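Local coordinates for protein mercuric reductase (PDB 4YWO) that probably reduces mercuric ions to elemental mercury with NADPH, working as a homodimeric flavoenzyme with bound FAD, at residues A[82-87]-A[194-199]; A[174-179]-A[257-262]. One frame throughout, in Å; residues are numbered along the deposited sequence.

How the contacts relate
The two contacts lie about 14 Å apart between centres, on the same side of the chain's centre, and their segments alternate along the chain: 82-87, 174-179, 194-199, 257-262. Segments 174-179 and 194-199 frame one beta-alpha-beta unit, strand 176-180, helix 184-194 and strand 199-203. Contact 2 pairs the first strand of that unit with edge strand 260-263 of the four-stranded parallel sheet; contact 1 sets the turn after its helix against the loop joining helices 58-78 and 87-110. The contacts also touch directly, where backbone N and O of Glu199 probably hydrogen-bond to Asp175 O and Leu177 N, respectively. Together they tie the probable NADPH-binding domain internally and to the long helices beside it.

Contact 1: A[82-87]-A[194-199]; sequences VYPPFS and SRMKVE
The phenol ring of Tyr83 is approached on one face by the aliphatic chain of Lys197 and at its edge, in plane, by the carbonyl oxygen of Arg195. Lys197 CG sits above the middle of the ring, 3.8 Å from the Tyr83 ring centroid and 13° off the normal, a CH-pi contact. The lysine chain runs across the tyrosine at about a right angle: CB lies over the CD2 and CE2 side, CD and CE over the CD1 and CE1 side. Arg195 O stands 3.5 Å from Tyr83 CD2, and Pro84 CD comes equally near, 3.5 Å from Arg195 O, so ring edge and proline together flank this carbonyl. Beside it, Pro84 CG packs on Met196 CG at 4.2 Å. The Tyr83 ring is turned into this position with CG anti to the carbonyl carbon (chi1 -68°). Its hydroxyl is hydrogen-bonded to Glu81 OE1. No hydrogen bond joins the two segments. Lys197, with positive phi, is the C-prime residue of the Schellman motif that ends helix 184-194, with Val198 N bonded to Tyr193 O and Lys197 N to Ser194 O at 3.2 Å. The guanidinium of Arg195 leads away to a salt bridge with Asp228. This surface contact places the end of that helix, just before strand 199-203, against the loop between helices 58-78 and 87-110, where Tyr83 and Pro84 also touch helix 58-78.

Contact 2: A[174-179]-A[257-262]; sequences IDSLAV and EADEIL
Glu260 OE2 has two polar partners: it receives Ile261 N from above the carboxylate plane (2.9 Å, 163°), and it forms a salt bridge with Lys247. The bend at chi2 puts it there, while OE1 pairs with Arg172. Ala178 O holds one nearly straight hydrogen bond, from Leu262 N in the carbonyl plane (2.8 Å, 168°), and a CA-H...O contact from Ile261. Ala178 N gives a similarly straight bond to Glu260 O at 3.0 Å. These bonds set the parallel register, Ala178 beside Ile261 and Val179 beside Leu262. Nearer the strand starts the pairing is made largely by side chains, with Ser176 O receiving only weak bonds from Asp259 N and Glu260 N. Ser176 OG, turned between its backbone N and carbonyl carbon (chi1 57°), accepts from Asp259 N at 2.8 Å. Asp259 returns the grip, its OD2 taking Asp175 N at 2.8 Å through the anti lone pair. Asp175 OD2 lies 4.0 Å from Asp259 OD2; the like charges probably disfavour each other, an effect that the N-H bond to Asp259 OD2 would partly offset. On one sheet face Leu177 CD1 packs on Leu262 CB at 3.9 Å, toward helix 184-194; on the other, Ala178 CB meets Ala258 CB at 4.1 Å. The chain passes from antiparallel strand 254-258 through the bend around Asp259 into the strand that runs on to 263, the edge of the parallel sheet. A Rossmann-like sheet fed by a three-stranded meander is characteristic of the NADPH domain in the pyridine nucleotide-disulfide oxidoreductase family.

Contact 1: A[82-87]-A[194-199]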
ATOM      1  N   VAL A  82     -23.164 -12.644  12.162  1.00 25.40           N
ATOM      2  CA  VAL A  82     -22.442 -13.698  11.555  1.00 24.90           C
ATOM      3  C   VAL A  82     -20.929 -13.588  11.961  1.00 23.06           C
ATOM      4  O   VAL A  82     -20.357 -12.559  11.811  1.00 20.35           O
ATOM      5  CB  VAL A  82     -22.657 -13.610  10.084  1.00 29.54           C
ATOM      6  CG1 VAL A  82     -22.168 -12.248   9.544  1.00 31.30           C
ATOM      7  CG2 VAL A  82     -22.022 -14.737   9.376  1.00 34.03           C
ATOM      8  N   TYR A  83     -20.457 -14.621  12.654  1.00 20.73           N
ATOM      9  CA  TYR A  83     -19.030 -14.770  13.052  1.00 21.15           C
ATOM     10  C   TYR A  83     -18.380 -15.914  12.267  1.00 18.31           C
ATOM     11  O   TYR A  83     -19.003 -16.847  11.786  1.00 21.21           O
ATOM     12  CB  TYR A  83     -18.950 -14.965  14.570  1.00 22.43           C
ATOM     13  CG  TYR A  83     -19.347 -13.737  15.325  1.00 22.26           C
ATOM     14  CD1 TYR A  83     -20.691 -13.516  15.649  1.00 30.84           C
ATOM     15  CD2 TYR A  83     -18.441 -12.823  15.715  1.00 22.93           C
ATOM     16  CE1 TYR A  83     -21.074 -12.386  16.316  1.00 29.57           C
ATOM     17  CE2 TYR A  83     -18.831 -11.675  16.408  1.00 26.63           C
ATOM     18  CZ  TYR A  83     -20.149 -11.485  16.676  1.00 29.61           C
ATOM     19  OH  TYR A  83     -20.463 -10.357  17.374  1.00 36.66           O
ATOM     20  N   PRO A  84     -17.048 -15.880  12.174  1.00 18.68           N
ATOM     21  CA  PRO A  84     -16.404 -16.916  11.453  1.00 21.86           C
ATOM     22  C   PRO A  84     -16.633 -18.334  12.103  1.00 19.81           C
ATOM     23  O   PRO A  84     -16.576 -18.380  13.324  1.00 21.73           O
ATOM     24  CB  PRO A  84     -14.954 -16.572  11.616  1.00 21.28           C
ATOM     25  CG  PRO A  84     -14.907 -15.122  11.843  1.00 20.65           C
ATOM     26  CD  PRO A  84     -16.141 -14.824  12.638  1.00 19.66           C
ATOM     27  N   PRO A  85     -16.823 -19.337  11.290  1.00 20.39           N
ATOM     28  CA  PRO A  85     -17.113 -20.655  11.898  1.00 23.75           C
ATOM     29  C   PRO A  85     -15.792 -21.182  12.608  1.00 24.79           C
ATOM     30  O   PRO A  85     -14.684 -20.877  12.206  1.00 21.18           O
ATOM     31  CB  PRO A  85     -17.482 -21.494  10.705  1.00 25.61           C
ATOM     32  CG  PRO A  85     -16.854 -20.857   9.517  1.00 28.81           C
ATOM     33  CD  PRO A  85     -16.879 -19.385   9.826  1.00 25.10           C
ATOM     34  N   PHE A  86     -15.960 -21.976  13.654  1.00 24.55           N
ATOM     35  CA  PHE A  86     -14.824 -22.557  14.334  1.00 26.42           C
ATOM     36  C   PHE A  86     -13.990 -23.364  13.364  1.00 22.90           C
ATOM     37  O   PHE A  86     -12.736 -23.404  13.497  1.00 21.46           O
ATOM     38  CB  PHE A  86     -15.328 -23.392  15.526  1.00 26.06           C
ATOM     39  CG  PHE A  86     -14.191 -24.140  16.271  1.00 25.88           C
ATOM     40  CD1 PHE A  86     -13.333 -23.475  17.085  1.00 26.57           C
ATOM     41  CD2 PHE A  86     -13.969 -25.491  16.040  1.00 30.46           C
ATOM     42  CE1 PHE A  86     -12.316 -24.124  17.740  1.00 27.94           C
ATOM     43  CE2 PHE A  86     -12.954 -26.170  16.688  1.00 31.07           C
ATOM     44  CZ  PHE A  86     -12.124 -25.474  17.554  1.00 30.75           C
ATOM     45  N   SER A  87     -14.573 -23.968  12.341  1.00 23.42           N
ATOM     46  CA  SER A  87     -13.911 -24.712  11.296  1.00 25.81           C
ATOM     47  C   SER A  87     -12.893 -23.909  10.480  1.00 24.80           C
ATOM     48  O   SER A  87     -12.097 -24.466   9.758  1.00 27.23           O
ATOM     49  CB  SER A  87     -14.931 -25.357  10.323  1.00 30.06           C
ATOM     50  OG  SER A  87     -15.651 -24.377   9.606  1.00 29.37           O
ATOM     51  N   SER A 194     -11.455 -11.568  19.719  1.00 16.40           N
ATOM     52  CA  SER A 194     -12.650 -10.728  19.949  1.00 17.53           C
ATOM     53  C   SER A 194     -13.591 -10.704  18.757  1.00 18.98           C
ATOM     54  O   SER A 194     -14.827 -10.753  18.897  1.00 18.09           O
ATOM     55  CB  SER A 194     -12.255  -9.350  20.419  1.00 21.51           C
ATOM     56  OG  SER A 194     -11.594  -8.613  19.438  1.00 25.84           O
ATOM     57  N   ARG A 195     -13.043 -10.793  17.567  1.00 16.20           N
ATOM     58  CA  ARG A 195     -13.826 -10.799  16.299  1.00 18.91           C
ATOM     59  C   ARG A 195     -14.405 -12.188  16.030  1.00 19.94           C
ATOM     60  O   ARG A 195     -14.990 -12.475  14.993  1.00 22.26           O
ATOM     61  CB  ARG A 195     -12.973 -10.254  15.143  1.00 17.59           C
ATOM     62  CG  ARG A 195     -12.716  -8.792  15.275  1.00 17.03           C
ATOM     63  CD  ARG A 195     -11.926  -8.286  14.059  1.00 16.59           C
ATOM     64  NE  ARG A 195     -11.866  -6.820  14.047  1.00 16.97           N
ATOM     65  CZ  ARG A 195     -11.557  -6.078  12.947  1.00 15.09           C
ATOM     66  NH1 ARG A 195     -11.138  -6.676  11.866  1.00 14.73           N
ATOM     67  NH2 ARG A 195     -11.706  -4.755  13.068  1.00 18.28           N
ATOM     68  N   MET A 196     -14.054 -13.125  16.935  1.00 18.65           N
ATOM     69  CA  MET A 196     -14.737 -14.479  16.936  1.00 19.40           C
ATOM     70  C   MET A 196     -15.711 -14.662  18.080  1.00 20.57           C
ATOM     71  O   MET A 196     -15.951 -15.839  18.469  1.00 24.11           O
ATOM     72  CB  MET A 196     -13.746 -15.541  16.859  1.00 21.77           C
ATOM     73  CG  MET A 196     -12.961 -15.391  15.611  1.00 27.29           C
ATOM     74  SD  MET A 196     -11.697 -16.543  15.459  1.00 31.91           S
ATOM     75  CE  MET A 196     -10.926 -15.923  13.899  1.00 32.14           C
ATOM     76  N   LYS A 197     -16.223 -13.578  18.628  1.00 19.92           N
ATOM     77  CA  LYS A 197     -17.179 -13.554  19.696  1.00 23.51           C
ATOM     78  C   LYS A 197     -16.637 -14.157  21.009  1.00 23.97           C
ATOM     79  O   LYS A 197     -17.350 -14.807  21.766  1.00 27.42           O
ATOM     80  CB  LYS A 197     -18.416 -14.359  19.238  1.00 30.00           C
ATOM     81  CG  LYS A 197     -19.728 -13.748  19.600  1.00 35.84           C
ATOM     82  CD  LYS A 197     -20.817 -14.771  19.293  1.00 39.33           C
ATOM     83  CE  LYS A 197     -22.203 -14.213  19.554  1.00 45.70           C
ATOM     84  NZ  LYS A 197     -22.273 -13.435  20.809  1.00 49.00           N
ATOM     85  N   VAL A 198     -15.392 -13.922  21.319  1.00 18.94           N
ATOM     86  CA  VAL A 198     -14.707 -14.359  22.550  1.00 17.82           C
ATOM     87  C   VAL A 198     -14.518 -13.072  23.337  1.00 20.57           C
ATOM     88  O   VAL A 198     -14.065 -12.038  22.787  1.00 19.49           O
ATOM     89  CB  VAL A 198     -13.341 -15.060  22.288  1.00 17.37           C
ATOM     90  CG1 VAL A 198     -12.604 -15.362  23.567  1.00 19.86           C
ATOM     91  CG2 VAL A 198     -13.525 -16.298  21.406  1.00 18.81           C
ATOM     92  N   GLU A 199     -14.804 -13.100  24.626  1.00 17.43           N
ATOM     93  CA  GLU A 199     -14.560 -11.987  25.552  1.00 22.20           C
ATOM     94  C   GLU A 199     -13.098 -11.996  25.954  1.00 20.96           C
ATOM     95  O   GLU A 199     -12.633 -12.899  26.647  1.00 20.69           O
ATOM     96  CB  GLU A 199     -15.404 -12.140  26.788  1.00 26.39           C
ATOM     97  CG  GLU A 199     -15.209 -11.124  27.872  1.00 36.46           C
ATOM     98  CD  GLU A 199     -15.863 -11.619  29.163  1.00 54.57           C
ATOM     99  OE1 GLU A 199     -17.079 -11.390  29.293  1.00 59.04           O
ATOM    100  OE2 GLU A 199     -15.187 -12.291  30.004  1.00 61.27           O
TER

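Contact 2: A[174-179]-A[257-262]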
ATOM      1  N   ILE A 174     -13.906 -21.592  22.847  1.00 20.89           N
ATOM      2  CA  ILE A 174     -13.930 -20.902  24.125  1.00 20.04           C
ATOM      3  C   ILE A 174     -14.772 -19.675  24.102  1.00 21.70           C
ATOM      4  O   ILE A 174     -15.024 -19.097  23.004  1.00 23.50           O
ATOM      5  CB  ILE A 174     -12.473 -20.557  24.620  1.00 20.15           C
ATOM      6  CG1 ILE A 174     -11.845 -19.499  23.727  1.00 20.31           C
ATOM      7  CG2 ILE A 174     -11.562 -21.781  24.631  1.00 20.86           C
ATOM      8  CD1 ILE A 174     -10.461 -19.035  24.113  1.00 21.87           C
ATOM      9  N   ASP A 175     -15.237 -19.251  25.266  1.00 23.73           N
ATOM     10  CA  ASP A 175     -15.983 -17.994  25.416  1.00 26.80           C
ATOM     11  C   ASP A 175     -15.240 -16.784  25.914  1.00 20.43           C
ATOM     12  O   ASP A 175     -15.742 -15.664  25.792  1.00 21.63           O
ATOM     13  CB  ASP A 175     -17.166 -18.143  26.382  1.00 32.39           C
ATOM     14  CG  ASP A 175     -18.135 -19.250  25.939  1.00 45.93           C
ATOM     15  OD1 ASP A 175     -18.289 -19.512  24.708  1.00 49.57           O
ATOM     16  OD2 ASP A 175     -18.744 -19.858  26.838  1.00 56.82           O
ATOM     17  N   SER A 176     -14.101 -16.985  26.585  1.00 21.55           N
ATOM     18  CA  SER A 176     -13.358 -15.932  27.236  1.00 18.94           C
ATOM     19  C   SER A 176     -11.902 -16.308  27.182  1.00 18.64           C
ATOM     20  O   SER A 176     -11.537 -17.463  27.239  1.00 18.97           O
ATOM     21  CB  SER A 176     -13.860 -15.601  28.638  1.00 22.18           C
ATOM     22  OG  SER A 176     -13.796 -16.825  29.393  1.00 23.52           O
ATOM     23  N   LEU A 177     -11.024 -15.294  27.093  1.00 16.42           N
ATOM     24  CA  LEU A 177      -9.602 -15.402  26.937  1.00 16.96           C
ATOM     25  C   LEU A 177      -8.881 -14.317  27.705  1.00 17.84           C
ATOM     26  O   LEU A 177      -9.210 -13.145  27.577  1.00 19.12           O
ATOM     27  CB  LEU A 177      -9.185 -15.367  25.444  1.00 15.25           C
ATOM     28  CG  LEU A 177      -7.728 -15.532  25.149  1.00 16.69           C
ATOM     29  CD1 LEU A 177      -7.249 -16.952  25.435  1.00 17.99           C
ATOM     30  CD2 LEU A 177      -7.437 -15.229  23.684  1.00 19.21           C
ATOM     31  N   ALA A 178      -7.939 -14.704  28.557  1.00 16.24           N
ATOM     32  CA  ALA A 178      -7.026 -13.763  29.181  1.00 18.07           C
ATOM     33  C   ALA A 178      -5.687 -13.827  28.491  1.00 19.32           C
ATOM     34  O   ALA A 178      -5.026 -14.847  28.436  1.00 17.97           O
ATOM     35  CB  ALA A 178      -6.893 -13.990  30.685  1.00 22.95           C
ATOM     36  N   VAL A 179      -5.282 -12.670  27.917  1.00 17.61           N
ATOM     37  CA  VAL A 179      -3.989 -12.538  27.178  1.00 17.39           C
ATOM     38  C   VAL A 179      -2.957 -11.882  28.059  1.00 17.85           C
ATOM     39  O   VAL A 179      -3.204 -10.779  28.543  1.00 21.20           O
ATOM     40  CB  VAL A 179      -4.182 -11.695  25.854  1.00 17.34           C
ATOM     41  CG1 VAL A 179      -2.843 -11.518  25.186  1.00 19.59           C
ATOM     42  CG2 VAL A 179      -5.227 -12.325  25.005  1.00 19.25           C
ATOM     43  N   GLU A 257     -11.075 -14.009  35.405  1.00 26.65           N
ATOM     44  CA  GLU A 257     -11.369 -15.391  35.169  1.00 29.50           C
ATOM     45  C   GLU A 257     -11.666 -15.573  33.708  1.00 25.83           C
ATOM     46  O   GLU A 257     -12.351 -14.757  33.147  1.00 32.15           O
ATOM     47  CB  GLU A 257     -12.566 -15.865  35.991  1.00 32.64           C
ATOM     48  CG  GLU A 257     -12.711 -17.399  35.931  1.00 39.07           C
ATOM     49  CD  GLU A 257     -13.605 -17.988  37.058  1.00 50.39           C
ATOM     50  OE1 GLU A 257     -14.116 -17.183  37.881  1.00 54.21           O
ATOM     51  OE2 GLU A 257     -13.797 -19.238  37.103  1.00 47.23           O
ATOM     52  N   ALA A 258     -11.194 -16.632  33.094  1.00 25.77           N
ATOM     53  CA  ALA A 258     -11.422 -16.865  31.696  1.00 22.81           C
ATOM     54  C   ALA A 258     -11.356 -18.310  31.417  1.00 20.96           C
ATOM     55  O   ALA A 258     -10.710 -19.066  32.185  1.00 27.23           O
ATOM     56  CB  ALA A 258     -10.325 -16.134  30.875  1.00 24.05           C
ATOM     57  N   ASP A 259     -11.884 -18.734  30.298  1.00 20.48           N
ATOM     58  CA  ASP A 259     -11.796 -20.110  29.869  1.00 22.05           C
ATOM     59  C   ASP A 259     -10.379 -20.578  29.565  1.00 23.24           C
ATOM     60  O   ASP A 259     -10.038 -21.740  29.741  1.00 23.07           O
ATOM     61  CB  ASP A 259     -12.645 -20.417  28.617  1.00 24.44           C
ATOM     62  CG  ASP A 259     -14.102 -20.322  28.849  1.00 33.19           C
ATOM     63  OD1 ASP A 259     -14.479 -20.412  30.057  1.00 35.08           O
ATOM     64  OD2 ASP A 259     -14.884 -20.107  27.857  1.00 32.76           O
ATOM     65  N   GLU A 260      -9.533 -19.644  29.027  1.00 19.32           N
ATOM     66  CA  GLU A 260      -8.252 -19.995  28.638  1.00 18.48           C
ATOM     67  C   GLU A 260      -7.340 -18.767  28.858  1.00 16.85           C
ATOM     68  O   GLU A 260      -7.829 -17.649  28.966  1.00 18.63           O
ATOM     69  CB  GLU A 260      -8.300 -20.397  27.163  1.00 19.50           C
ATOM     70  CG  GLU A 260      -7.052 -21.094  26.631  1.00 22.52           C
ATOM     71  CD  GLU A 260      -6.574 -22.188  27.586  1.00 21.24           C
ATOM     72  OE1 GLU A 260      -7.090 -23.328  27.476  1.00 24.33           O
ATOM     73  OE2 GLU A 260      -5.701 -21.910  28.448  1.00 21.64           O
ATOM     74  N   ILE A 261      -6.055 -19.050  28.950  1.00 16.78           N
ATOM     75  CA  ILE A 261      -4.971 -18.103  29.077  1.00 17.74           C
ATOM     76  C   ILE A 261      -4.050 -18.229  27.849  1.00 20.31           C
ATOM     77  O   ILE A 261      -3.684 -19.318  27.439  1.00 19.15           O
ATOM     78  CB  ILE A 261      -4.168 -18.307  30.356  1.00 21.19           C
ATOM     79  CG1 ILE A 261      -5.040 -17.987  31.576  1.00 22.35           C
ATOM     80  CG2 ILE A 261      -2.973 -17.410  30.392  1.00 19.25           C
ATOM     81  CD1 ILE A 261      -4.342 -18.644  32.814  1.00 24.37           C
ATOM     82  N   LEU A 262      -3.723 -17.074  27.241  1.00 17.55           N
ATOM     83  CA  LEU A 262      -2.812 -17.038  26.083  1.00 17.77           C
ATOM     84  C   LEU A 262      -1.583 -16.237  26.517  1.00 16.40           C
ATOM     85  O   LEU A 262      -1.709 -15.061  26.936  1.00 17.64           O
ATOM     86  CB  LEU A 262      -3.440 -16.377  24.799  1.00 16.10           C
ATOM     87  CG  LEU A 262      -2.394 -16.102  23.726  1.00 15.83           C
ATOM     88  CD1 LEU A 262      -1.802 -17.346  23.116  1.00 17.22           C
ATOM     89  CD2 LEU A 262      -3.174 -15.252  22.735  1.00 18.99           C
TER